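Local atomic coordinates of GntR family transcriptional regulator (Streptococcus agalactiae, PDB entry 7B5T), a protein that acts as a transcriptional repressor that binds bipartite DNA motifs as a tetramer and binds c-di-AMP through its C-terminal domain. Residues A[63-68]-A[80-85]; A[24-29]-A[75-80]; A[18-23]-A[85-90]; A[14-19]-A[58-63]; A[149-154]-A[186-191]. All blocks are in the same frame, centred on the assembly; numbering follows the deposited sequence.

Contacts 1 to 4 gather in the N-terminal winged helix-turn-helix domain, their centres 7 to 13 Å apart. Contacts 2, 3 and 4 all use helix 14-28, which meets the end of the wing, helix 80-90 and helix 51-63 in turn; contacts 1 and 3 share helix 80-90, and contacts 1 and 2 meet at the two-stranded wing 67-68/76-77. By their first segments they run 4, 3, 2, 1 along the chain. Contact 5 comes last, in the TrkA-C domain, its centre 73 to 80 Å from the others and beyond the long helix 96-134. The two parts lie far apart within one chain, but contacts 1, 3 and 4 touch a second subunit, so the DNA-binding domain meets another copy.

Contact 1. Residues A[63-68]-A[80-85]; sequences DLQILT and KEKAIE
Ile66 and Lys82 bring their backbones together, with CA atoms 5.8 Å apart, where the turn after helix 51-63 passes the first turn of helix 80-90. In the winged helix-turn-helix fold this is the place where the chain leaves the third helix for the wing and, once the wing is finished, comes back past the same turn. Gln65 closes helix 51-63 in a Schellman motif, its phi of 62° lying in the left-handed region, and the chain is thereby turned toward strand 67-68. Ile66 is the apolar centre of the contact. Its CG1 lies anti to the carbonyl carbon (chi1 -66°), which sets it 3.7 Å from Ala83 N and against the backbone of Lys82, while the CG2 branch meets the methyl of Ala83, CG2 to CB 4.0 Å. A branched residue suits this spot because each arm covers a different part of the helix, and the small Ala83 lets the helix come close. Ile66 also packs on Leu61 and on Ile26 of helix 14-28, and Ser79 OG caps the helix start by taking a hydrogen bond from the backbone N of Lys82. Lys82, exposed to solvent, lays its extended chain over the turn and crosses the Gln65 side chain at a slant. Its CD passes 3.6 Å from Gln65 O, and its NZ stops 3.3 Å from Gln65 OE1.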
# COMPACT_ATOMS: atom_id res chain seq x y z
N ASP A 63 -34.61 -3.68 -31.49
CA ASP A 63 -34.62 -2.43 -30.75
C ASP A 63 -33.21 -1.91 -30.54
O ASP A 63 -32.99 -0.69 -30.50
CB ASP A 63 -35.29 -2.63 -29.39
CG ASP A 63 -36.77 -2.90 -29.51
OD1 ASP A 63 -37.32 -2.72 -30.62
OD2 ASP A 63 -37.39 -3.30 -28.50
N LEU A 64 -32.23 -2.81 -30.45
CA LEU A 64 -30.85 -2.39 -30.32
C LEU A 64 -30.20 -2.16 -31.68
O LEU A 64 -29.00 -1.85 -31.74
CB LEU A 64 -30.07 -3.46 -29.55
CG LEU A 64 -30.33 -3.50 -28.05
CD1 LEU A 64 -29.44 -4.55 -27.42
CD2 LEU A 64 -30.13 -2.14 -27.41
N GLN A 65 -30.97 -2.29 -32.75
CA GLN A 65 -30.59 -1.91 -34.10
C GLN A 65 -29.38 -2.70 -34.63
O GLN A 65 -28.60 -2.20 -35.43
CB GLN A 65 -30.35 -0.39 -34.16
CG GLN A 65 -31.70 0.33 -34.11
CD GLN A 65 -31.61 1.83 -33.95
OE1 GLN A 65 -30.52 2.39 -33.83
NE2 GLN A 65 -32.76 2.49 -33.92
N ILE A 66 -29.24 -3.95 -34.18
CA ILE A 66 -28.25 -4.86 -34.76
C ILE A 66 -28.83 -5.59 -35.97
O ILE A 66 -28.10 -5.95 -36.90
CB ILE A 66 -27.72 -5.86 -33.71
CG1 ILE A 66 -26.92 -5.16 -32.62
CG2 ILE A 66 -26.88 -6.97 -34.34
CD1 ILE A 66 -27.66 -5.00 -31.34
N LEU A 67 -30.15 -5.79 -35.99
CA LEU A 67 -30.84 -6.47 -37.08
C LEU A 67 -32.21 -5.82 -37.23
O LEU A 67 -32.66 -5.06 -36.38
CB LEU A 67 -30.96 -7.98 -36.85
CG LEU A 67 -31.63 -8.57 -35.60
CD1 LEU A 67 -33.15 -8.49 -35.66
CD2 LEU A 67 -31.20 -10.01 -35.42
N THR A 68 -32.85 -6.12 -38.35
CA THR A 68 -34.19 -5.65 -38.65
C THR A 68 -35.10 -6.83 -38.96
O THR A 68 -34.68 -7.81 -39.59
CB THR A 68 -34.17 -4.64 -39.81
OG1 THR A 68 -34.40 -3.33 -39.30
CG2 THR A 68 -35.21 -4.97 -40.86
N LYS A 80 -22.74 -5.39 -37.38
CA LYS A 80 -21.88 -6.23 -36.56
C LYS A 80 -21.19 -5.41 -35.48
O LYS A 80 -20.94 -5.91 -34.37
CB LYS A 80 -20.85 -6.95 -37.44
CG LYS A 80 -19.80 -7.77 -36.71
CD LYS A 80 -18.86 -8.41 -37.72
CE LYS A 80 -17.67 -9.08 -37.06
NZ LYS A 80 -16.88 -9.89 -38.04
N GLU A 81 -20.88 -4.15 -35.79
CA GLU A 81 -20.20 -3.27 -34.84
C GLU A 81 -21.07 -3.02 -33.61
O GLU A 81 -20.56 -2.93 -32.49
CB GLU A 81 -19.84 -1.95 -35.51
CG GLU A 81 -18.85 -2.06 -36.67
CD GLU A 81 -19.48 -2.64 -37.93
OE1 GLU A 81 -20.70 -2.92 -37.91
OE2 GLU A 81 -18.77 -2.79 -38.95
N LYS A 82 -22.38 -2.89 -33.81
CA LYS A 82 -23.27 -2.71 -32.66
C LYS A 82 -23.43 -4.01 -31.88
O LYS A 82 -23.70 -3.98 -30.68
CB LYS A 82 -24.64 -2.20 -33.12
CG LYS A 82 -24.63 -0.74 -33.54
CD LYS A 82 -26.02 -0.25 -33.90
CE LYS A 82 -26.02 1.25 -34.15
NZ LYS A 82 -27.38 1.74 -34.50
N ALA A 83 -23.27 -5.16 -32.55
CA ALA A 83 -23.25 -6.43 -31.83
C ALA A 83 -22.08 -6.52 -30.87
O ALA A 83 -22.25 -6.99 -29.73
CB ALA A 83 -23.22 -7.59 -32.83
N ILE A 84 -20.89 -6.09 -31.29
CA ILE A 84 -19.74 -6.14 -30.39
C ILE A 84 -19.92 -5.17 -29.22
O ILE A 84 -19.59 -5.49 -28.08
CB ILE A 84 -18.41 -5.92 -31.15
CG1 ILE A 84 -18.17 -4.44 -31.47
CG2 ILE A 84 -18.37 -6.76 -32.42
CD1 ILE A 84 -16.77 -4.14 -31.98
N GLU A 85 -20.41 -3.95 -29.49
CA GLU A 85 -20.70 -3.02 -28.41
C GLU A 85 -21.70 -3.62 -27.42
O GLU A 85 -21.51 -3.54 -26.20
CB GLU A 85 -21.22 -1.70 -28.97
CG GLU A 85 -20.21 -0.94 -29.82
CD GLU A 85 -20.70 0.42 -30.24
OE1 GLU A 85 -20.21 0.94 -31.27
OE2 GLU A 85 -21.58 0.98 -29.55

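Contact 2. Residues A[24-29]-A[75-80]; sequences QRIANG and AIILSK
Ile26 meets Ile77 tip to tip, joining the last turns of helix 14-28 to strand 76-77, the second strand of the wing. Two branches do the work: Ile26 CD1 lies 3.7 Å from Ile77 CD1, and Ile26 CG2 the same distance from Ile77 CG2. A chi1 of -62° keeps CG1 beside the backbone N of Ile26 and sends both arms across to the strand, and beta-branched chains on both sides make a compact buried seam. Next comes Ala27, whose CA is 5.6 Å from that of Lys80; its carbonyl O lies 3.2 Å from Lys80 CE and 3.7 Å from NZ. The extended Lys80 chain runs past Ile26 O as well, its CG 3.7 Å away. Gly29 then ends the helix with a phi of 106°, a conformation in which a CB would press on the preceding carbonyl O. Apolar branches thus join the wing to helix 14-28, while the aliphatic part of a lysine covers the helix end and its positive charge lies near the C-terminal carbonyls, where the helix dipole would probably be favourable to it.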
# COMPACT_ATOMS: atom_id res chain seq x y z
N GLN A 24 -23.77 -12.93 -30.50
CA GLN A 24 -22.43 -13.51 -30.48
C GLN A 24 -22.09 -14.14 -31.81
O GLN A 24 -20.96 -14.00 -32.30
CB GLN A 24 -22.33 -14.54 -29.35
CG GLN A 24 -21.54 -14.06 -28.15
CD GLN A 24 -22.13 -14.54 -26.85
OE1 GLN A 24 -23.05 -15.36 -26.83
NE2 GLN A 24 -21.62 -14.03 -25.74
N ARG A 25 -23.03 -14.88 -32.40
CA ARG A 25 -22.78 -15.46 -33.72
C ARG A 25 -22.52 -14.37 -34.76
O ARG A 25 -21.60 -14.49 -35.58
CB ARG A 25 -23.94 -16.36 -34.13
CG ARG A 25 -23.91 -17.67 -33.36
CD ARG A 25 -24.95 -18.66 -33.83
NE ARG A 25 -24.99 -19.82 -32.94
CZ ARG A 25 -25.86 -20.81 -33.05
NH1 ARG A 25 -25.82 -21.82 -32.19
NH2 ARG A 25 -26.78 -20.79 -34.00
N ILE A 26 -23.31 -13.30 -34.74
CA ILE A 26 -23.10 -12.18 -35.67
C ILE A 26 -21.70 -11.59 -35.48
O ILE A 26 -20.99 -11.31 -36.46
CB ILE A 26 -24.19 -11.11 -35.48
CG1 ILE A 26 -25.57 -11.69 -35.80
CG2 ILE A 26 -23.88 -9.89 -36.34
CD1 ILE A 26 -26.72 -10.85 -35.30
N ALA A 27 -21.29 -11.40 -34.23
CA ALA A 27 -20.00 -10.78 -33.95
C ALA A 27 -18.84 -11.69 -34.33
O ALA A 27 -17.76 -11.20 -34.68
CB ALA A 27 -19.91 -10.39 -32.47
N ASN A 28 -19.05 -13.00 -34.26
CA ASN A 28 -18.05 -13.97 -34.70
C ASN A 28 -17.95 -14.02 -36.21
O ASN A 28 -16.87 -14.28 -36.76
CB ASN A 28 -18.45 -15.36 -34.18
CG ASN A 28 -17.38 -16.42 -34.39
OD1 ASN A 28 -16.21 -16.13 -34.62
ND2 ASN A 28 -17.81 -17.68 -34.35
N GLY A 29 -19.05 -13.74 -36.91
CA GLY A 29 -19.06 -13.72 -38.35
C GLY A 29 -19.77 -14.91 -38.95
O GLY A 29 -19.81 -15.04 -40.18
N ALA A 75 -34.73 -12.44 -40.87
CA ALA A 75 -34.04 -11.38 -40.17
C ALA A 75 -32.78 -11.03 -40.95
O ALA A 75 -31.92 -11.89 -41.16
CB ALA A 75 -33.68 -11.79 -38.74
N ILE A 76 -32.66 -9.77 -41.34
CA ILE A 76 -31.51 -9.27 -42.08
C ILE A 76 -30.63 -8.52 -41.10
O ILE A 76 -31.13 -7.68 -40.33
CB ILE A 76 -31.95 -8.39 -43.26
CG1 ILE A 76 -32.70 -9.20 -44.31
CG2 ILE A 76 -30.75 -7.66 -43.86
CD1 ILE A 76 -33.39 -8.36 -45.37
N ILE A 77 -29.34 -8.80 -41.12
CA ILE A 77 -28.42 -8.21 -40.16
C ILE A 77 -28.08 -6.79 -40.59
O ILE A 77 -27.94 -6.50 -41.78
CB ILE A 77 -27.16 -9.08 -40.02
CG1 ILE A 77 -27.55 -10.54 -39.81
CG2 ILE A 77 -26.29 -8.60 -38.87
CD1 ILE A 77 -28.40 -10.78 -38.58
N LEU A 78 -27.92 -5.90 -39.61
CA LEU A 78 -27.67 -4.49 -39.86
C LEU A 78 -26.25 -4.09 -39.47
O LEU A 78 -25.49 -3.61 -40.32
CB LEU A 78 -28.68 -3.62 -39.11
CG LEU A 78 -30.14 -3.73 -39.54
CD1 LEU A 78 -31.02 -2.84 -38.68
CD2 LEU A 78 -30.28 -3.36 -41.01
N SER A 79 -25.86 -4.28 -38.21
CA SER A 79 -24.55 -3.84 -37.76
C SER A 79 -23.90 -4.91 -36.91
O SER A 79 -24.42 -5.30 -35.87
CB SER A 79 -24.67 -2.54 -36.96
OG SER A 79 -23.42 -2.16 -36.40
N LYS A 80 -22.74 -5.39 -37.38
CA LYS A 80 -21.88 -6.23 -36.56
C LYS A 80 -21.19 -5.41 -35.48
O LYS A 80 -20.94 -5.91 -34.37
CB LYS A 80 -20.85 -6.95 -37.44
CG LYS A 80 -19.80 -7.77 -36.71
CD LYS A 80 -18.86 -8.41 -37.72
CE LYS A 80 -17.67 -9.08 -37.06
NZ LYS A 80 -16.88 -9.89 -38.04

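Contact 3. Residues A[18-23]-A[85-90]; sequences IAVAVA and EFLNQY
Val20 CG2 reaches the aromatic pair of the opposing helix, 3.9 Å from Phe86 CZ and 3.8 Å from Tyr90 CD2. Toward Tyr90 it makes an off-centre CH-pi contact, 4.3 Å from the ring centroid and 29° off the normal; the valine crosses both side chains at about a right angle. One turn further along, the methyl of Ala23 comes to the edge of the Phe86 ring near its plane, CB to CD2 3.9 Å. Leu87 fills the flank: its CD2 is 4.3 Å from Val20 CG1 and 4.2 Å from Ala23 CB. Alanine at 23 keeps the facing surface shallow enough for ring and leucine to settle on it, and one methyl of the short valine touches both rings.

Behind these side chains, helices 18-23 and 85-90 run nearer antiparallel than parallel, 132° between their directions, with axes 10.4 Å apart. Phe86 and Tyr90 both have CG anti to the backbone N, and being one turn apart they project from the same side of the helix. Gln16 packs on both rings and Leu64 on Phe86. From a second subunit, Arg204 makes a cation-pi contact with Tyr90, and His162 packs on Phe86. The arrangement belongs to a winged helix domain whose wing is followed by an extra helix folded back onto the first one, just ahead of the long helix 96-134.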
# COMPACT_ATOMS: atom_id res chain seq x y z
N ILE A 18 -31.42 -15.56 -25.82
CA ILE A 18 -31.47 -15.77 -27.26
C ILE A 18 -30.76 -14.63 -27.98
O ILE A 18 -29.96 -14.84 -28.91
CB ILE A 18 -32.93 -15.90 -27.73
CG1 ILE A 18 -33.58 -17.12 -27.08
CG2 ILE A 18 -33.00 -15.97 -29.25
CD1 ILE A 18 -35.06 -17.25 -27.38
N ALA A 19 -31.08 -13.39 -27.59
CA ALA A 19 -30.45 -12.21 -28.17
C ALA A 19 -28.93 -12.29 -28.06
O ALA A 19 -28.22 -12.06 -29.04
CB ALA A 19 -30.97 -10.95 -27.48
N VAL A 20 -28.43 -12.62 -26.87
CA VAL A 20 -26.98 -12.69 -26.67
C VAL A 20 -26.37 -13.76 -27.56
O VAL A 20 -25.32 -13.55 -28.18
CB VAL A 20 -26.65 -12.94 -25.19
CG1 VAL A 20 -25.14 -13.10 -25.00
CG2 VAL A 20 -27.16 -11.80 -24.33
N ALA A 21 -27.01 -14.93 -27.64
CA ALA A 21 -26.47 -16.01 -28.47
C ALA A 21 -26.36 -15.60 -29.93
O ALA A 21 -25.29 -15.75 -30.56
CB ALA A 21 -27.34 -17.26 -28.32
N VAL A 22 -27.45 -15.08 -30.50
CA VAL A 22 -27.41 -14.74 -31.93
C VAL A 22 -26.49 -13.55 -32.18
O VAL A 22 -25.80 -13.49 -33.21
CB VAL A 22 -28.84 -14.51 -32.47
CG1 VAL A 22 -29.59 -13.53 -31.61
CG2 VAL A 22 -28.80 -14.03 -33.92
N ALA A 23 -26.45 -12.59 -31.25
CA ALA A 23 -25.52 -11.47 -31.39
C ALA A 23 -24.07 -11.94 -31.35
O ALA A 23 -23.22 -11.41 -32.07
CB ALA A 23 -25.78 -10.43 -30.30
N GLU A 85 -20.41 -3.95 -29.49
CA GLU A 85 -20.70 -3.02 -28.41
C GLU A 85 -21.70 -3.62 -27.42
O GLU A 85 -21.51 -3.54 -26.20
CB GLU A 85 -21.22 -1.70 -28.97
CG GLU A 85 -20.21 -0.94 -29.82
CD GLU A 85 -20.70 0.42 -30.24
OE1 GLU A 85 -20.21 0.94 -31.27
OE2 GLU A 85 -21.58 0.98 -29.55
N PHE A 86 -22.77 -4.22 -27.94
CA PHE A 86 -23.75 -4.86 -27.07
C PHE A 86 -23.14 -6.01 -26.28
O PHE A 86 -23.46 -6.19 -25.10
CB PHE A 86 -24.96 -5.34 -27.88
CG PHE A 86 -25.82 -6.34 -27.16
CD1 PHE A 86 -26.66 -5.94 -26.13
CD2 PHE A 86 -25.82 -7.67 -27.54
CE1 PHE A 86 -27.46 -6.86 -25.47
CE2 PHE A 86 -26.61 -8.60 -26.88
CZ PHE A 86 -27.44 -8.19 -25.85
N LEU A 87 -22.29 -6.82 -26.91
CA LEU A 87 -21.65 -7.91 -26.18
C LEU A 87 -20.76 -7.39 -25.07
O LEU A 87 -20.79 -7.90 -23.94
CB LEU A 87 -20.85 -8.80 -27.14
CG LEU A 87 -21.65 -9.61 -28.16
CD1 LEU A 87 -20.72 -10.43 -29.02
CD2 LEU A 87 -22.68 -10.50 -27.47
N ASN A 88 -19.97 -6.35 -25.36
CA ASN A 88 -19.13 -5.75 -24.33
C ASN A 88 -19.97 -5.21 -23.19
O ASN A 88 -19.60 -5.33 -22.01
CB ASN A 88 -18.26 -4.63 -24.93
CG ASN A 88 -17.31 -5.14 -25.99
OD1 ASN A 88 -17.09 -6.34 -26.12
ND2 ASN A 88 -16.72 -4.22 -26.75
N GLN A 89 -21.10 -4.58 -23.51
CA GLN A 89 -21.95 -4.01 -22.47
C GLN A 89 -22.60 -5.09 -21.61
O GLN A 89 -22.60 -5.00 -20.38
CB GLN A 89 -23.02 -3.12 -23.09
CG GLN A 89 -23.93 -2.45 -22.07
CD GLN A 89 -23.16 -1.57 -21.11
OE1 GLN A 89 -22.23 -0.87 -21.51
NE2 GLN A 89 -23.53 -1.61 -19.84
N TYR A 90 -23.17 -6.12 -22.24
CA TYR A 90 -23.88 -7.13 -21.45
C TYR A 90 -22.90 -7.99 -20.68
O TYR A 90 -22.99 -8.11 -19.45
CB TYR A 90 -24.79 -7.97 -22.35
CG TYR A 90 -25.86 -8.70 -21.55
CD1 TYR A 90 -27.00 -8.03 -21.14
CD2 TYR A 90 -25.74 -10.05 -21.22
CE1 TYR A 90 -27.99 -8.67 -20.41
CE2 TYR A 90 -26.72 -10.69 -20.49
CZ TYR A 90 -27.85 -10.00 -20.09
OH TYR A 90 -28.83 -10.63 -19.37

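Contact 4. Residues A[14-19]-A[58-63]; sequences KYQKIA and LNILAD
The helical core of the winged helix-turn-helix domain is formed here, where the first helix, 14-28, lies across helix 51-63, the third helix of the domain and, as in other GntR regulators, probably the DNA-recognition helix. Ile60 carries most of the contact. With chi1 at -68°, its longer branch points to the facing helix, and CD1 reaches the backbone there: it lies 3.4 Å from Tyr15 O and 3.7 Å from Tyr15 CB, while the phenol ring itself leads off toward Thr53 and Lys56. The other branch, CG2, rests 3.9 Å from Ala19 CB. Gln16 bends at chi2 (58°), and its side chain crosses that of Ile60 at about a right angle. Leu61 comes in beside Ile60, its CG 3.9 Å from Ala19 CB and its CD1 3.4 Å from Ala19 O. A methyl group at position 19 is thus shared by two large aliphatic chains, and the axes of segments 14-19 and 58-63 come within 8.4 Å at a crossing angle of -66°.

Other subunits cover Ile60: His162 of the second subunit, a residue that binds c-di-AMP in this protein, and Phe184 of the third. Within the chain, Leu61 also packs on Val22, Ala23 and Phe86. This crossing of the first and third helices forms part of the hydrophobic core of the three-helix bundle of the winged helix-turn-helix domain.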
# COMPACT_ATOMS: atom_id res chain seq x y z
N LYS A 14 -35.38 -15.61 -20.85
CA LYS A 14 -34.87 -16.37 -22.00
C LYS A 14 -34.67 -15.50 -23.24
O LYS A 14 -33.80 -15.80 -24.06
CB LYS A 14 -35.80 -17.54 -22.31
CG LYS A 14 -35.28 -18.47 -23.40
CD LYS A 14 -36.22 -19.65 -23.58
CE LYS A 14 -35.98 -20.67 -22.47
NZ LYS A 14 -36.87 -21.85 -22.59
N TYR A 15 -35.50 -14.47 -23.43
CA TYR A 15 -35.37 -13.66 -24.63
C TYR A 15 -34.01 -12.97 -24.67
O TYR A 15 -33.40 -12.85 -25.74
CB TYR A 15 -36.49 -12.61 -24.72
CG TYR A 15 -37.84 -13.07 -24.24
CD1 TYR A 15 -38.50 -14.12 -24.85
CD2 TYR A 15 -38.48 -12.41 -23.20
CE1 TYR A 15 -39.75 -14.53 -24.42
CE2 TYR A 15 -39.73 -12.81 -22.76
CZ TYR A 15 -40.36 -13.87 -23.38
OH TYR A 15 -41.61 -14.27 -22.94
N GLN A 16 -33.54 -12.48 -23.52
CA GLN A 16 -32.21 -11.89 -23.46
C GLN A 16 -31.14 -12.92 -23.82
O GLN A 16 -30.17 -12.60 -24.53
CB GLN A 16 -31.96 -11.33 -22.06
CG GLN A 16 -30.79 -10.38 -21.98
CD GLN A 16 -30.95 -9.20 -22.91
OE1 GLN A 16 -31.85 -8.38 -22.75
NE2 GLN A 16 -30.08 -9.12 -23.91
N LYS A 17 -31.30 -14.16 -23.34
CA LYS A 17 -30.36 -15.23 -23.65
C LYS A 17 -30.26 -15.47 -25.16
O LYS A 17 -29.17 -15.57 -25.72
CB LYS A 17 -30.80 -16.51 -22.95
CG LYS A 17 -30.73 -16.49 -21.43
CD LYS A 17 -31.23 -17.82 -20.86
CE LYS A 17 -31.14 -17.87 -19.34
NZ LYS A 17 -31.60 -19.18 -18.80
N ILE A 18 -31.42 -15.56 -25.82
CA ILE A 18 -31.47 -15.77 -27.26
C ILE A 18 -30.76 -14.63 -27.98
O ILE A 18 -29.96 -14.84 -28.91
CB ILE A 18 -32.93 -15.90 -27.73
CG1 ILE A 18 -33.58 -17.12 -27.08
CG2 ILE A 18 -33.00 -15.97 -29.25
CD1 ILE A 18 -35.06 -17.25 -27.38
N ALA A 19 -31.08 -13.39 -27.59
CA ALA A 19 -30.45 -12.21 -28.17
C ALA A 19 -28.93 -12.29 -28.06
O ALA A 19 -28.22 -12.06 -29.04
CB ALA A 19 -30.97 -10.95 -27.48
N LEU A 58 -35.14 -11.81 -30.89
CA LEU A 58 -34.73 -11.03 -32.05
C LEU A 58 -35.26 -9.60 -31.98
O LEU A 58 -34.63 -8.68 -32.53
CB LEU A 58 -35.21 -11.71 -33.32
CG LEU A 58 -34.48 -13.02 -33.67
CD1 LEU A 58 -34.96 -13.58 -35.00
CD2 LEU A 58 -32.97 -12.80 -33.66
N ASN A 59 -36.41 -9.39 -31.33
CA ASN A 59 -36.93 -8.05 -31.10
C ASN A 59 -36.01 -7.24 -30.19
O ASN A 59 -35.91 -6.01 -30.35
CB ASN A 59 -38.33 -8.10 -30.48
CG ASN A 59 -39.43 -8.03 -31.52
OD1 ASN A 59 -40.39 -8.80 -31.49
ND2 ASN A 59 -39.33 -7.04 -32.40
N ILE A 60 -35.34 -7.90 -29.25
CA ILE A 60 -34.34 -7.20 -28.44
C ILE A 60 -33.26 -6.60 -29.34
O ILE A 60 -32.94 -5.41 -29.26
CB ILE A 60 -33.74 -8.14 -27.38
CG1 ILE A 60 -34.80 -8.50 -26.34
CG2 ILE A 60 -32.52 -7.50 -26.72
CD1 ILE A 60 -34.40 -9.64 -25.43
N LEU A 61 -32.70 -7.42 -30.22
CA LEU A 61 -31.64 -6.94 -31.11
C LEU A 61 -32.18 -5.97 -32.15
O LEU A 61 -31.43 -5.12 -32.64
CB LEU A 61 -30.95 -8.12 -31.78
CG LEU A 61 -30.18 -9.02 -30.81
CD1 LEU A 61 -29.50 -10.13 -31.58
CD2 LEU A 61 -29.19 -8.23 -29.97
N ALA A 62 -33.46 -6.08 -32.51
CA ALA A 62 -34.06 -5.10 -33.40
C ALA A 62 -34.13 -3.73 -32.74
O ALA A 62 -33.76 -2.71 -33.34
CB ALA A 62 -35.46 -5.56 -33.83
N ASP A 63 -34.61 -3.68 -31.49
CA ASP A 63 -34.62 -2.43 -30.75
C ASP A 63 -33.21 -1.91 -30.54
O ASP A 63 -32.99 -0.69 -30.50
CB ASP A 63 -35.29 -2.63 -29.39
CG ASP A 63 -36.77 -2.90 -29.51
OD1 ASP A 63 -37.32 -2.72 -30.62
OD2 ASP A 63 -37.39 -3.30 -28.50

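Contact 5. Residues A[149-154]-A[186-191]; sequences EHLGKS and VIEQGD
Leu151 and Glu188 cross at about a right angle where two loops of the TrkA-C domain run past each other in nearly opposite directions. Leu151 CG sits between backbone N and carbonyl carbon (chi1 68°), which sends CD1 toward the second loop, 3.3 Å from Glu188 OE1 and 4.1 Å from Gln189 CB. Glu188 bends at chi2 (-62°), and its carboxylate turns back over Gly152, a residue without a side chain in the way and with the positive phi that this turn uses. Val186 straddles the chain instead: CG1 is 3.9 Å from Gly152 CA and CG2 3.8 Å from Ser154 N. Between the backbones, Gly152 N points at Ile187 O in a hydrogen bond modelled so short that its length is doubtful. The buried Ile187 packs on Ile155 of helix 155-158, its side chain about 6 Å from that of Ile168, a c-di-AMP-binding residue. Asp191, itself held by His173, fixes the second loop: its OD2 takes the Glu188 backbone N on the syn side at 2.9 Å, 31° out of the carboxylate plane.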
# COMPACT_ATOMS: atom_id res chain seq x y z
N GLU A 149 17.33 20.94 18.82
CA GLU A 149 17.57 21.07 20.24
C GLU A 149 18.78 21.97 20.49
O GLU A 149 18.59 23.16 20.76
CB GLU A 149 17.66 19.65 20.86
CG GLU A 149 18.86 18.81 20.38
CD GLU A 149 18.70 18.22 18.99
OE1 GLU A 149 17.81 18.68 18.25
OE2 GLU A 149 19.48 17.33 18.63
N HIS A 150 20.01 21.45 20.36
CA HIS A 150 21.23 22.24 20.69
C HIS A 150 21.82 22.91 19.44
O HIS A 150 22.97 22.58 19.09
CB HIS A 150 22.25 21.36 21.41
CG HIS A 150 22.35 19.96 20.91
ND1 HIS A 150 22.12 18.86 21.72
CD2 HIS A 150 22.65 19.46 19.69
CE1 HIS A 150 22.27 17.76 21.02
NE2 HIS A 150 22.60 18.10 19.77
N LEU A 151 21.07 23.82 18.81
CA LEU A 151 21.60 24.57 17.65
C LEU A 151 22.20 25.89 18.13
O LEU A 151 21.67 26.45 19.12
CB LEU A 151 20.50 24.76 16.60
CG LEU A 151 19.35 25.70 16.98
CD1 LEU A 151 18.78 26.38 15.75
CD2 LEU A 151 18.25 24.96 17.72
N GLY A 152 23.27 26.36 17.49
CA GLY A 152 23.93 27.62 17.91
C GLY A 152 24.94 27.34 19.00
O GLY A 152 25.11 28.21 19.88
N LYS A 153 25.58 26.17 18.96
CA LYS A 153 26.52 25.79 20.04
C LYS A 153 27.84 25.31 19.45
O LYS A 153 27.80 24.54 18.47
CB LYS A 153 25.89 24.73 20.94
CG LYS A 153 24.70 25.19 21.76
CD LYS A 153 24.10 24.10 22.62
CE LYS A 153 22.93 24.57 23.45
NZ LYS A 153 22.35 23.48 24.26
N SER A 154 28.97 25.76 20.01
CA SER A 154 30.28 25.32 19.58
C SER A 154 30.43 23.80 19.70
O SER A 154 29.82 23.15 20.55
CB SER A 154 31.33 26.01 20.44
OG SER A 154 31.81 25.14 21.44
N VAL A 186 30.03 27.24 14.97
CA VAL A 186 28.67 27.19 15.50
C VAL A 186 27.76 26.71 14.38
O VAL A 186 27.94 27.08 13.22
CB VAL A 186 28.25 28.56 16.07
CG1 VAL A 186 26.82 28.93 15.69
CG2 VAL A 186 28.50 28.62 17.57
N ILE A 187 26.80 25.87 14.74
CA ILE A 187 25.87 25.29 13.78
C ILE A 187 24.47 25.80 14.05
O ILE A 187 24.00 25.81 15.20
CB ILE A 187 25.86 23.74 13.80
CG1 ILE A 187 27.27 23.19 13.66
CG2 ILE A 187 24.96 23.21 12.68
CD1 ILE A 187 27.98 23.15 14.96
N GLU A 188 23.78 26.18 12.99
CA GLU A 188 22.39 26.58 13.07
C GLU A 188 21.58 25.59 12.25
O GLU A 188 22.12 24.65 11.66
CB GLU A 188 22.20 28.02 12.57
CG GLU A 188 22.72 29.08 13.52
CD GLU A 188 22.00 29.07 14.85
OE1 GLU A 188 20.78 28.80 14.86
OE2 GLU A 188 22.64 29.35 15.89
N GLN A 189 20.27 25.79 12.25
CA GLN A 189 19.36 24.95 11.50
C GLN A 189 19.43 25.21 10.01
O GLN A 189 19.51 26.36 9.56
CB GLN A 189 17.93 25.19 11.96
CG GLN A 189 16.93 24.63 11.01
CD GLN A 189 15.54 24.83 11.51
OE1 GLN A 189 15.35 25.42 12.57
NE2 GLN A 189 14.57 24.46 10.71
N GLY A 190 19.36 24.12 9.24
CA GLY A 190 19.39 24.17 7.79
C GLY A 190 20.75 23.96 7.19
O GLY A 190 20.94 24.23 6.00
N ASP A 191 21.69 23.46 7.99
CA ASP A 191 23.07 23.16 7.62
C ASP A 191 23.24 21.69 7.29
O ASP A 191 22.52 20.82 7.77
CB ASP A 191 24.01 23.55 8.75
CG ASP A 191 23.83 24.98 9.19
OD1 ASP A 191 23.19 25.76 8.45
OD2 ASP A 191 24.32 25.33 10.29